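Local atomic coordinates of polymeric immunoglobulin receptor (Mus musculus, PDB entry 4NOB), a protein that probably binds polymeric immunoglobulins through its extracellular immunoglobulin-like domains and carries them across epithelia, its ectodomain being released as secretory component. Residues 7-11 / 24-29; 53-57 / 67-71. All coordinates share one frame; numbering follows the deposited sequence.

Contact 1. Residues 7-11 / 24-29; sequences PIFGP and ITCYYP. With NAG (2-acetamido-2-deoxy-beta-D-glucopyranose), chain B.
The ring of Y27 receives the carbonyl oxygen of F9 at its edge, in the ring plane, with CD1 of Y27 3.6 Å from that oxygen. T25 CG2 sits over one ring face, displaced toward the rim. The F9 ring adds a looser, oblique touch, its CD2 4.4 Å from CD1 of Y27, and also meets F107. Beyond the phenol, the acetyl methyl of the glycan comes near: Y27 OH and NAG C8 are 3.5 Å apart. CG of Y27 stands opposite its own carbonyl carbon (chi1 -66°), which sets the ring beside the carbonyl of F9.

Under the rings the backbones run antiparallel and form a single hydrogen-bonded pair. Y27 N donates to F9 O over 2.9 Å, nearly straight at 168°, and F9 N returns a longer bond to Y27 O at 3.2 Å. On the side of I8 the contact is aliphatic: CD1 of I8 lies 3.8 Å from CB of Y28, and the same side chain also touches C96, L98, L105 and F107. Glycine suits position 10 because any side chain on G10 would run into C26 SG and the P11 ring; C26 itself is joined to C96. Separately, P11 CG rests 3.8 Å from I24 CG2, the two side chains crossing at about a right angle.

At the far end two proline rings meet, with P7 CB 3.8 Å from P29 CG. Replacing P29 with a serine would probably cost the P7 ring one apolar neighbour and open a gap beside the P7 carbonyl, where P29 CD and CG now lie.

Just two backbone hydrogen bonds join the irregular segment 7-11 to strand 22-27, so apolar contacts and CH···O contacts, from I8 CA to Y27 O and C26 CA to F9 O, probably supply much of the remaining adhesion.

Contact 2. Residues 53-57 / 67-71; sequences LISSN and RANLI
This contact closes one margin of the V-set sandwich, where the short strand 54-55, bonded to strand 39-44 of one sheet, faces strand 68-71 at the border of the other. A classic beta bulge, with L53 and I54 both opposite W41, marks the corner from which I54 sets out. The touching parts run 31° apart and share no hydrogen bond; the link is made by side chains packing on each other and on the opposite backbone.

I54 does most of the bridging. Its CG1 lies opposite the backbone N (chi1 -174°) and the chain continues extended, so that CD1 is carried straight to the neighbouring strand. There the methyl sits against the peptide linking N69 and L70, 3.4 Å from N69 C and 3.5 Å from L70 N. It is flanked by CB of A68 at 4.1 Å and CB of L70 at 4.0 Å. The small methyl of A68 suits a position where a longer side chain must come right up to the backbone, and the extended CG1-CD1 arm of isoleucine has the length to get there; W41 is a further neighbour of I54.

L70 answers from the other strand. Its side chain crosses that of I54 obliquely and forks over the end of strand 54-55: CD1 lies 4.0 Å from I54 O and also near S55 CA, whereas CD2 reaches S56 CB at 4.2 Å. The leucine also touches K39 and F79. S56 offers its CB to L70, while its OG accepts a hydrogen bond from the backbone N-H of K39, which satisfies the polar end at this margin.

With carbon set against carbon and against a peptide, the contact probably depends on van der Waals fit and burial of apolar surface, with no hydrogen bond between the two segments to fix their register.

In the fold
Contacts 1 and 2 lie at opposite borders of one three-stranded antiparallel sheet: contact 1 uses strand 22-27, contact 2 uses strand 68-73, and strand 78-83 runs between. Their centres are 15 Å apart and their nearest atoms about 7 Å, so they do not touch. Common neighbours connect them instead. F79 of the middle strand is touched by C26 and Y28 of contact 1 and by L70 of contact 2, and W41 is touched by both I24 and I54; Y28 OH also bonds N72 of strand 68-73. The glycan approaches contact 1 at Y27, whereas the N69 side chain in contact 2 stays about 11 Å from it.

Contact 1. Residues 7-11 / 24-29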
loop_
_atom_site.group_PDB
_atom_site.type_symbol
_atom_site.label_atom_id
_atom_site.label_comp_id
_atom_site.label_asym_id
_atom_site.label_seq_id
_atom_site.Cartn_x
_atom_site.Cartn_y
_atom_site.Cartn_z
ATOM N N PRO A 7 5.909 13.908 -5.748
ATOM C CA PRO A 7 6.170 13.925 -4.327
ATOM C C PRO A 7 6.351 12.505 -3.693
ATOM O O PRO A 7 7.056 12.387 -2.723
ATOM C CB PRO A 7 4.942 14.626 -3.721
ATOM C CG PRO A 7 3.911 14.499 -4.790
ATOM C CD PRO A 7 4.634 14.569 -6.085
ATOM N N ILE A 8 5.578 11.535 -4.180
ATOM C CA ILE A 8 5.536 10.172 -3.666
ATOM C C ILE A 8 6.151 9.258 -4.704
ATOM O O ILE A 8 5.888 9.371 -5.924
ATOM C CB ILE A 8 4.116 9.750 -3.311
ATOM C CG1 ILE A 8 3.286 10.802 -2.543
ATOM C CG2 ILE A 8 4.135 8.402 -2.578
ATOM C CD1 ILE A 8 3.883 11.211 -1.210
ATOM N N PHE A 9 6.946 8.309 -4.263
ATOM C CA PHE A 9 7.502 7.242 -5.090
ATOM C C PHE A 9 7.310 5.892 -4.396
ATOM O O PHE A 9 7.318 5.827 -3.139
ATOM C CB PHE A 9 8.988 7.465 -5.471
ATOM C CG PHE A 9 9.566 6.485 -6.442
ATOM C CD1 PHE A 9 9.053 6.314 -7.702
ATOM C CD2 PHE A 9 10.576 5.610 -6.096
ATOM C CE1 PHE A 9 9.577 5.398 -8.603
ATOM C CE2 PHE A 9 11.091 4.728 -6.955
ATOM C CZ PHE A 9 10.634 4.565 -8.213
ATOM N N GLY A 10 7.250 4.835 -5.129
ATOM C CA GLY A 10 7.094 3.477 -4.594
ATOM C C GLY A 10 7.355 2.509 -5.734
ATOM O O GLY A 10 7.913 2.895 -6.746
ATOM N N PRO A 11 6.999 1.250 -5.559
ATOM C CA PRO A 11 7.219 0.254 -6.607
ATOM C C PRO A 11 6.031 0.299 -7.585
ATOM O O PRO A 11 4.890 0.019 -7.239
ATOM C CB PRO A 11 7.209 -1.029 -5.816
ATOM C CG PRO A 11 6.325 -0.770 -4.626
ATOM C CD PRO A 11 6.339 0.682 -4.380
ATOM N N ILE A 24 5.865 -3.064 0.926
ATOM C CA ILE A 24 5.860 -1.972 -0.097
ATOM C C ILE A 24 6.271 -0.698 0.550
ATOM O O ILE A 24 5.617 -0.242 1.472
ATOM C CB ILE A 24 4.475 -1.843 -0.651
ATOM C CG1 ILE A 24 4.146 -3.120 -1.510
ATOM C CG2 ILE A 24 4.263 -0.583 -1.485
ATOM C CD1 ILE A 24 2.719 -3.296 -1.833
ATOM N N THR A 25 7.407 -0.109 0.149
ATOM C CA THR A 25 7.926 1.133 0.691
ATOM C C THR A 25 7.542 2.278 -0.208
ATOM O O THR A 25 7.721 2.256 -1.426
ATOM C CB THR A 25 9.466 1.171 0.797
ATOM O OG1 THR A 25 9.829 0.176 1.783
ATOM C CG2 THR A 25 9.976 2.507 1.195
ATOM N N CYS A 26 6.875 3.245 0.385
ATOM C CA CYS A 26 6.544 4.549 -0.272
ATOM C C CYS A 26 7.361 5.636 0.401
ATOM O O CYS A 26 7.442 5.735 1.621
ATOM C CB CYS A 26 5.089 4.822 -0.284
ATOM S SG CYS A 26 4.274 3.634 -1.495
ATOM N N TYR A 27 7.921 6.539 -0.440
ATOM C CA TYR A 27 8.764 7.649 -0.084
ATOM C C TYR A 27 7.981 8.943 -0.245
ATOM O O TYR A 27 7.237 9.112 -1.197
ATOM C CB TYR A 27 9.930 7.724 -1.053
ATOM C CG TYR A 27 10.879 6.570 -0.992
ATOM C CD1 TYR A 27 10.626 5.418 -1.728
ATOM C CD2 TYR A 27 12.059 6.645 -0.324
ATOM C CE1 TYR A 27 11.570 4.318 -1.706
ATOM C CE2 TYR A 27 12.942 5.589 -0.316
ATOM C CZ TYR A 27 12.678 4.456 -1.023
ATOM O OH TYR A 27 13.710 3.442 -1.052
ATOM N N TYR A 28 8.164 9.836 0.731
ATOM C CA TYR A 28 7.457 11.119 0.686
ATOM C C TYR A 28 8.440 12.275 0.875
ATOM O O TYR A 28 9.623 12.077 1.224
ATOM C CB TYR A 28 6.303 11.122 1.674
ATOM C CG TYR A 28 6.642 10.748 3.093
ATOM C CD1 TYR A 28 7.247 11.649 3.958
ATOM C CD2 TYR A 28 6.287 9.499 3.599
ATOM C CE1 TYR A 28 7.507 11.305 5.270
ATOM C CE2 TYR A 28 6.530 9.182 4.918
ATOM C CZ TYR A 28 7.110 10.086 5.727
ATOM O OH TYR A 28 7.343 9.757 7.034
ATOM N N PRO A 29 8.001 13.516 0.633
ATOM C CA PRO A 29 8.960 14.617 0.736
ATOM C C PRO A 29 9.389 14.853 2.216
ATOM O O PRO A 29 8.630 14.625 3.158
ATOM C CB PRO A 29 8.201 15.772 0.189
ATOM C CG PRO A 29 7.137 15.165 -0.666
ATOM C CD PRO A 29 6.698 13.988 0.087
HETATM C C1 NAG B . 13.782 3.442 6.970
HETATM C C2 NAG B . 14.417 2.348 6.127
HETATM C C3 NAG B . 14.019 0.951 6.623
HETATM C C4 NAG B . 14.332 0.853 8.090
HETATM C C5 NAG B . 13.586 1.999 8.766
HETATM C C6 NAG B . 13.828 1.980 10.298
HETATM C C7 NAG B . 14.764 2.836 3.729
HETATM C C8 NAG B . 14.134 2.959 2.343
HETATM N N2 NAG B . 13.943 2.553 4.753
HETATM O O3 NAG B . 14.831 -0.014 5.921
HETATM O O4 NAG B . 13.879 -0.411 8.674
HETATM O O5 NAG B . 14.127 3.227 8.320
HETATM O O6 NAG B . 15.257 2.010 10.560
HETATM O O7 NAG B . 15.970 3.092 3.892
#

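Contact 2. Residues 53-57 / 67-71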
loop_
_atom_site.group_PDB
_atom_site.type_symbol
_atom_site.label_atom_id
_atom_site.label_comp_id
_atom_site.label_asym_id
_atom_site.label_seq_id
_atom_site.Cartn_x
_atom_site.Cartn_y
_atom_site.Cartn_z
ATOM N N LEU A 53 -7.768 0.605 2.616
ATOM C CA LEU A 53 -7.636 -0.699 3.215
ATOM C C LEU A 53 -6.820 -0.670 4.516
ATOM O O LEU A 53 -7.083 -1.484 5.411
ATOM C CB LEU A 53 -6.934 -1.698 2.256
ATOM C CG LEU A 53 -7.759 -1.940 0.983
ATOM C CD1 LEU A 53 -6.937 -2.753 0.015
ATOM C CD2 LEU A 53 -9.112 -2.594 1.285
ATOM N N ILE A 54 -5.914 0.281 4.655
ATOM C CA ILE A 54 -5.173 0.442 5.924
ATOM C C ILE A 54 -4.709 1.853 6.015
ATOM O O ILE A 54 -4.371 2.450 4.937
ATOM C CB ILE A 54 -4.038 -0.658 6.040
ATOM C CG1 ILE A 54 -3.394 -0.558 7.388
ATOM C CG2 ILE A 54 -3.059 -0.549 4.909
ATOM C CD1 ILE A 54 -2.496 -1.796 7.702
ATOM N N SER A 55 -4.690 2.478 7.184
ATOM C CA SER A 55 -4.165 3.781 7.300
ATOM C C SER A 55 -3.427 3.945 8.654
ATOM O O SER A 55 -3.687 3.173 9.623
ATOM C CB SER A 55 -5.268 4.842 7.122
ATOM O OG SER A 55 -5.989 4.896 8.390
ATOM N N SER A 56 -2.630 4.976 8.725
ATOM C CA SER A 56 -1.837 5.298 9.908
ATOM C C SER A 56 -2.710 5.809 11.074
ATOM O O SER A 56 -2.143 5.953 12.186
ATOM C CB SER A 56 -0.712 6.285 9.633
ATOM O OG SER A 56 -1.239 7.530 9.191
ATOM N N ASN A 57 -4.003 6.109 10.878
ATOM C CA ASN A 57 -4.868 6.428 12.019
ATOM C C ASN A 57 -5.260 5.111 12.677
ATOM O O ASN A 57 -6.020 5.120 13.665
ATOM C CB ASN A 57 -6.100 7.148 11.531
ATOM C CG ASN A 57 -5.816 8.505 10.882
ATOM O OD1 ASN A 57 -6.375 8.851 9.800
ATOM N ND2 ASN A 57 -4.957 9.284 11.518
ATOM N N ARG A 67 -3.462 -9.740 8.723
ATOM C CA ARG A 67 -2.474 -9.914 7.667
ATOM C C ARG A 67 -1.866 -8.683 7.131
ATOM O O ARG A 67 -1.246 -8.714 6.051
ATOM C CB ARG A 67 -2.964 -10.826 6.541
ATOM C CG ARG A 67 -4.048 -10.236 5.666
ATOM C CD ARG A 67 -4.551 -11.191 4.605
ATOM N NE ARG A 67 -5.510 -10.582 3.701
ATOM C CZ ARG A 67 -5.342 -10.392 2.393
ATOM N NH1 ARG A 67 -4.201 -10.700 1.816
ATOM N NH2 ARG A 67 -6.265 -9.860 1.652
ATOM N N ALA A 68 -2.011 -7.531 7.754
ATOM C CA ALA A 68 -1.410 -6.312 7.198
ATOM C C ALA A 68 -0.952 -5.369 8.264
ATOM O O ALA A 68 -1.435 -5.338 9.406
ATOM C CB ALA A 68 -2.323 -5.589 6.217
ATOM N N ASN A 69 -0.002 -4.488 7.927
ATOM C CA ASN A 69 0.515 -3.441 8.850
ATOM C C ASN A 69 0.904 -2.283 7.900
ATOM O O ASN A 69 1.185 -2.432 6.713
ATOM C CB ASN A 69 1.763 -3.970 9.615
ATOM C CG ASN A 69 2.202 -3.127 10.802
ATOM O OD1 ASN A 69 1.612 -2.156 11.131
ATOM N ND2 ASN A 69 3.304 -3.542 11.455
ATOM N N LEU A 70 0.848 -1.091 8.449
ATOM C CA LEU A 70 1.356 0.121 7.802
ATOM C C LEU A 70 2.249 0.758 8.853
ATOM O O LEU A 70 1.774 1.110 9.941
ATOM C CB LEU A 70 0.272 1.018 7.275
ATOM C CG LEU A 70 0.716 2.221 6.450
ATOM C CD1 LEU A 70 -0.449 2.775 5.701
ATOM C CD2 LEU A 70 1.298 3.364 7.303
ATOM N N ILE A 71 3.544 0.921 8.591
ATOM C CA ILE A 71 4.470 1.473 9.551
ATOM C C ILE A 71 5.096 2.743 8.980
ATOM O O ILE A 71 5.702 2.684 7.879
ATOM C CB ILE A 71 5.641 0.526 9.845
ATOM C CG1 ILE A 71 5.160 -0.886 10.188
ATOM C CG2 ILE A 71 6.502 1.108 10.965
ATOM C CD1 ILE A 71 6.236 -1.966 10.284
#